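Local coordinates for F5/8 type C domain protein (Bacteroides ovatus, PDB 4ZRX) that is a putative alpha-L-fucosidase, which probably hydrolyses terminal fucose from glycans with a TIM-barrel domain and also carries an F5/8 type C domain that may bind sugar, at residues 197-201 and 202-206; 224-227 and 228-232. One frame throughout, in Å; residues are numbered along the deposited sequence.

Interaction 1. Residues 197-201 and 202-206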
loop_
_atom_site.group_PDB
_atom_site.type_symbol
_atom_site.label_atom_id
_atom_site.label_comp_id
_atom_site.label_asym_id
_atom_site.label_seq_id
_atom_site.Cartn_x
_atom_site.Cartn_y
_atom_site.Cartn_z
ATOM N N GLN A 197 -25.676 -12.714 7.702
ATOM C CA GLN A 197 -24.993 -13.382 8.785
ATOM C C GLN A 197 -24.781 -12.410 9.919
ATOM O O GLN A 197 -24.298 -11.313 9.691
ATOM C CB GLN A 197 -23.639 -13.885 8.269
ATOM C CG GLN A 197 -22.784 -14.589 9.290
ATOM C CD GLN A 197 -23.395 -15.863 9.860
ATOM O OE1 GLN A 197 -24.132 -16.585 9.167
ATOM N NE2 GLN A 197 -23.080 -16.153 11.122
ATOM N N VAL A 198 -25.087 -12.824 11.141
ATOM C CA VAL A 198 -24.764 -12.039 12.332
ATOM C C VAL A 198 -23.642 -12.798 12.973
ATOM O O VAL A 198 -23.833 -13.891 13.526
ATOM C CB VAL A 198 -25.986 -11.877 13.287
ATOM C CG1 VAL A 198 -25.611 -11.107 14.523
ATOM C CG2 VAL A 198 -27.141 -11.192 12.527
ATOM N N TYR A 199 -22.444 -12.235 12.859
ATOM C CA TYR A 199 -21.257 -12.901 13.335
ATOM C C TYR A 199 -21.102 -12.815 14.855
ATOM O O TYR A 199 -21.309 -11.752 15.433
ATOM C CB TYR A 199 -20.061 -12.235 12.715
ATOM C CG TYR A 199 -20.010 -12.305 11.218
ATOM C CD1 TYR A 199 -19.553 -13.446 10.591
ATOM C CD2 TYR A 199 -20.398 -11.227 10.433
ATOM C CE1 TYR A 199 -19.481 -13.518 9.212
ATOM C CE2 TYR A 199 -20.300 -11.279 9.023
ATOM C CZ TYR A 199 -19.814 -12.457 8.439
ATOM O OH TYR A 199 -19.710 -12.548 7.081
ATOM N N ASP A 200 -20.630 -13.894 15.476
ATOM C CA ASP A 200 -20.292 -13.886 16.905
ATOM C C ASP A 200 -18.816 -13.553 17.053
ATOM O O ASP A 200 -17.979 -14.384 17.398
ATOM C CB ASP A 200 -20.618 -15.239 17.554
ATOM C CG ASP A 200 -20.604 -15.174 19.080
ATOM O OD1 ASP A 200 -20.055 -14.228 19.673
ATOM O OD2 ASP A 200 -21.141 -16.126 19.674
ATOM N N TRP A 201 -18.515 -12.299 16.785
ATOM C CA TRP A 201 -17.142 -11.785 16.829
ATOM C C TRP A 201 -16.495 -11.980 18.174
ATOM O O TRP A 201 -15.306 -12.282 18.275
ATOM C CB TRP A 201 -17.137 -10.287 16.502
ATOM C CG TRP A 201 -17.556 -9.924 15.136
ATOM C CD1 TRP A 201 -18.577 -9.138 14.823
ATOM C CD2 TRP A 201 -16.944 -10.305 13.875
ATOM N NE1 TRP A 201 -18.718 -9.024 13.466
ATOM C CE2 TRP A 201 -17.713 -9.706 12.853
ATOM C CE3 TRP A 201 -15.855 -11.070 13.529
ATOM C CZ2 TRP A 201 -17.420 -9.838 11.503
ATOM C CZ3 TRP A 201 -15.551 -11.211 12.155
ATOM C CH2 TRP A 201 -16.347 -10.622 11.180
ATOM N N ASP A 202 -17.282 -11.878 19.247
ATOM C CA ASP A 202 -16.709 -12.063 20.570
ATOM C C ASP A 202 -16.268 -13.500 20.781
ATOM O O ASP A 202 -15.157 -13.733 21.279
ATOM C CB ASP A 202 -17.667 -11.564 21.670
ATOM C CG ASP A 202 -17.034 -11.644 23.037
ATOM O OD1 ASP A 202 -15.956 -11.024 23.285
ATOM O OD2 ASP A 202 -17.577 -12.379 23.849
ATOM N N ALA A 203 -17.060 -14.468 20.326
ATOM C CA ALA A 203 -16.651 -15.864 20.441
ATOM C C ALA A 203 -15.438 -16.155 19.585
ATOM O O ALA A 203 -14.586 -16.959 19.976
ATOM C CB ALA A 203 -17.814 -16.823 20.111
ATOM N N PHE A 204 -15.347 -15.512 18.416
ATOM C CA PHE A 204 -14.180 -15.698 17.564
ATOM C C PHE A 204 -12.982 -15.157 18.312
ATOM O O PHE A 204 -11.882 -15.745 18.302
ATOM C CB PHE A 204 -14.277 -14.958 16.225
ATOM C CG PHE A 204 -15.500 -15.277 15.377
ATOM C CD1 PHE A 204 -16.344 -16.361 15.646
ATOM C CD2 PHE A 204 -15.759 -14.501 14.248
ATOM C CE1 PHE A 204 -17.453 -16.614 14.848
ATOM C CE2 PHE A 204 -16.856 -14.731 13.448
ATOM C CZ PHE A 204 -17.735 -15.805 13.765
ATOM N N TYR A 205 -13.166 -14.014 18.949
ATOM C CA TYR A 205 -12.049 -13.425 19.717
ATOM C C TYR A 205 -11.614 -14.271 20.893
ATOM O O TYR A 205 -10.418 -14.398 21.175
ATOM C CB TYR A 205 -12.391 -11.986 20.171
ATOM C CG TYR A 205 -11.184 -11.143 20.627
ATOM C CD1 TYR A 205 -9.882 -11.414 20.201
ATOM C CD2 TYR A 205 -11.383 -10.077 21.474
ATOM C CE1 TYR A 205 -8.798 -10.592 20.615
ATOM C CE2 TYR A 205 -10.335 -9.304 21.940
ATOM C CZ TYR A 205 -9.052 -9.558 21.502
ATOM O OH TYR A 205 -8.008 -8.759 21.931
ATOM N N GLN A 206 -12.579 -14.863 21.596
ATOM C CA GLN A 206 -12.239 -15.740 22.721
ATOM C C GLN A 206 -11.447 -16.961 22.269
ATOM O O GLN A 206 -10.460 -17.325 22.910
ATOM C CB GLN A 206 -13.485 -16.137 23.541
ATOM C CG GLN A 206 -14.297 -14.980 24.146
ATOM C CD GLN A 206 -13.463 -13.864 24.768
ATOM O OE1 GLN A 206 -13.617 -12.665 24.416
ATOM N NE2 GLN A 206 -12.533 -14.237 25.640
#
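Tyr205 N donates to Trp201 O over 2.8 Å, one of the first main-chain bonds of helix 201-211, and Asp200 stands just before it as the N-cap. The helix belongs to the alpha-L-fucosidase TIM barrel, packing beside helix 158-174 on its outside. Asp200 caps the opening turn through its side chain: CG is anti to the backbone N (chi1 -166°), which swings OD1 forward to accept from Ala203 N at 3.1 Å. That donor comes from well above the carboxylate, 62° out of its plane, and the methyl of Ala203 lies against the same group, its CB 3.4 Å from Asp200 CG. Asp200 is also the centre of an inverse gamma turn, closed by a weak bond from Trp201 N to Tyr199 O, that directly precedes the helix. The Asp200 carbonyl serves twice: its O takes Phe204 N at 3.0 Å, in the carbonyl plane, and also sits over one face of the Phe204 ring, off-centre toward the rim. Asn162 of helix 158-174 accepts from Asp200 N, and Phe165 of that helix meets the Phe204 ring. On the loop side Tyr199 CB lies 4.1 Å from Phe204 CE2. The Trp201 six-membered ring meets Phe204 obliquely, planes at 79°, and Trp201 CE3 reaches to 3.5 Å from Phe204 CD2.

Interaction 2. Residues 224-227 and 228-232. With EDO (1,2-ethanediol), chain D.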
loop_
_atom_site.group_PDB
_atom_site.type_symbol
_atom_site.label_atom_id
_atom_site.label_comp_id
_atom_site.label_asym_id
_atom_site.label_seq_id
_atom_site.Cartn_x
_atom_site.Cartn_y
_atom_site.Cartn_z
ATOM N N VAL A 224 -6.285 -4.344 15.352
ATOM C CA VAL A 224 -5.646 -3.727 14.175
ATOM C C VAL A 224 -6.735 -3.200 13.246
ATOM O O VAL A 224 -7.689 -3.909 12.937
ATOM C CB VAL A 224 -4.782 -4.744 13.457
ATOM C CG1 VAL A 224 -4.257 -4.273 12.085
ATOM C CG2 VAL A 224 -3.569 -5.199 14.284
ATOM N N ARG A 225 -6.557 -1.949 12.814
ATOM C CA ARG A 225 -7.538 -1.201 12.047
ATOM C C ARG A 225 -7.087 -1.151 10.584
ATOM O O ARG A 225 -5.948 -0.783 10.284
ATOM C CB ARG A 225 -7.650 0.222 12.626
ATOM C CG ARG A 225 -8.326 1.257 11.778
ATOM C CD ARG A 225 -8.513 2.542 12.505
ATOM N NE ARG A 225 -7.266 3.125 12.949
ATOM C CZ ARG A 225 -6.531 4.027 12.313
ATOM N NH1 ARG A 225 -6.852 4.481 11.104
ATOM N NH2 ARG A 225 -5.433 4.455 12.891
ATOM N N TRP A 226 -8.026 -1.408 9.682
ATOM C CA TRP A 226 -7.769 -1.189 8.279
ATOM C C TRP A 226 -7.556 0.304 8.010
ATOM O O TRP A 226 -8.377 1.089 8.411
ATOM C CB TRP A 226 -8.980 -1.626 7.492
ATOM C CG TRP A 226 -8.825 -1.481 5.996
ATOM C CD1 TRP A 226 -7.772 -1.860 5.274
ATOM C CD2 TRP A 226 -9.811 -1.016 5.064
ATOM N NE1 TRP A 226 -7.968 -1.594 3.937
ATOM C CE2 TRP A 226 -9.238 -1.086 3.779
ATOM C CE3 TRP A 226 -11.096 -0.471 5.202
ATOM C CZ2 TRP A 226 -9.915 -0.696 2.635
ATOM C CZ3 TRP A 226 -11.800 -0.092 4.036
ATOM C CH2 TRP A 226 -11.189 -0.220 2.764
ATOM N N VAL A 227 -6.534 0.661 7.245
ATOM C CA VAL A 227 -6.221 2.043 6.998
ATOM C C VAL A 227 -7.384 2.735 6.266
ATOM O O VAL A 227 -7.431 3.961 6.345
ATOM C CB VAL A 227 -4.885 2.228 6.254
ATOM C CG1 VAL A 227 -4.967 1.766 4.833
ATOM C CG2 VAL A 227 -4.385 3.672 6.361
ATOM N N GLY A 228 -8.204 1.996 5.480
ATOM C CA GLY A 228 -9.387 2.599 4.824
ATOM C C GLY A 228 -9.293 2.664 3.341
ATOM O O GLY A 228 -10.204 3.153 2.684
ATOM N N ASN A 229 -8.206 2.219 2.761
ATOM C CA ASN A 229 -8.021 2.068 1.291
ATOM C C ASN A 229 -7.102 0.893 0.979
ATOM O O ASN A 229 -6.379 0.438 1.890
ATOM C CB ASN A 229 -7.501 3.366 0.647
ATOM C CG ASN A 229 -6.069 3.629 0.967
ATOM O OD1 ASN A 229 -5.193 3.173 0.261
ATOM N ND2 ASN A 229 -5.817 4.381 1.986
ATOM N N GLU A 230 -7.045 0.482 -0.304
ATOM C CA GLU A 230 -6.214 -0.689 -0.745
ATOM C C GLU A 230 -5.115 -0.209 -1.691
ATOM O O GLU A 230 -4.581 -1.016 -2.485
ATOM C CB GLU A 230 -7.094 -1.711 -1.543
ATOM C CG GLU A 230 -8.038 -2.358 -0.691
ATOM C CD GLU A 230 -8.699 -3.601 -1.299
ATOM O OE1 GLU A 230 -8.749 -3.758 -2.527
ATOM O OE2 GLU A 230 -9.144 -4.422 -0.532
ATOM N N LYS A 231 -4.835 1.103 -1.693
ATOM C CA LYS A 231 -3.891 1.652 -2.635
ATOM C C LYS A 231 -2.475 1.835 -2.060
ATOM O O LYS A 231 -1.565 2.195 -2.807
ATOM C CB LYS A 231 -4.408 3.011 -3.096
ATOM C CG LYS A 231 -5.731 2.905 -3.829
ATOM C CD LYS A 231 -5.515 2.619 -5.275
ATOM C CE LYS A 231 -6.729 2.987 -6.119
ATOM N NZ LYS A 231 -7.466 1.767 -6.470
ATOM N N GLY A 232 -2.288 1.582 -0.766
ATOM C CA GLY A 232 -0.957 1.695 -0.142
ATOM C C GLY A 232 -0.628 3.062 0.402
ATOM O O GLY A 232 0.556 3.392 0.594
HETATM C C1 EDO D . -8.290 -8.966 1.081
HETATM O O1 EDO D . -8.627 -9.811 -0.018
HETATM C C2 EDO D . -8.017 -7.578 0.534
HETATM O O2 EDO D . -9.146 -7.150 -0.244
HETATM O O HOH W 1 -7.555 5.508 4.016
#
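Trp226 folds its indole over the chain that follows it, covering the peptides of Gly228 and Asn229. From CB the side chain sets off with CG anti to its own backbone N (chi1 -178°), beside the carbonyl carbon, which carries the ring system forward along the direction of the chain. CD2, at the ring junction, lies 3.4 Å from Gly228 N. Further out, Gly228 CA makes a CH-pi contact with the six-membered ring, 3.5 Å from its centroid and only 10° off the normal. Gly228 has a positive phi of 113°, and its CA, with no side chain, lies flat against the indole. Along the rim, CZ2 is 3.4 Å from Asn229 N on that same face, while Glu230 CG approaches CZ2 at the edge, near the ring plane, at 4.2 Å. NE1 donates to Asp288 OD1, which helps hold the indole in this orientation. Strand 225-226 runs parallel to strand 279-290 in the TIM-barrel sheet, and the loop that leaves it is shaped by an Asx turn: Asn229 OD1 accepts from Lys231 N at 2.9 Å, in the plane of the amide and on a lone pair. The other amide atom, ND2, donates both to Val233 O and to a water that in turn donates to Val227 O at 2.8 Å, so the residue ties both sides of the bend. Glu230 extends beyond CG; OE1 accepts from Trp295 NE1, and OE2 accepts at 2.7 Å from O2 of a 1,2-ethanediol that is also hydrogen-bonded to His49 and His98. Although probably from the crystallisation liquor, this diol may mark a sugar-binding pocket.

Both contacts belong to the TIM-barrel domain and follow one another along the chain, interaction 1 finishing before interaction 2 begins. Their centres are 22 Å apart and their nearest atoms about 8 Å, without touching. Strand 216-219 lies between them in sequence and in space: Trp201 and Tyr205 rest on its Met217, whereas Val224 packs on Val216 and Ala218, and Trp226 on Ile219. Interaction 1 starts the outer helix of the crossover from strand 181-184 to strand 216-219, near the protein surface. Interaction 2, much closer to the centre of the chain, shapes the loop after strand 225-226, next to a site that may receive the sugar.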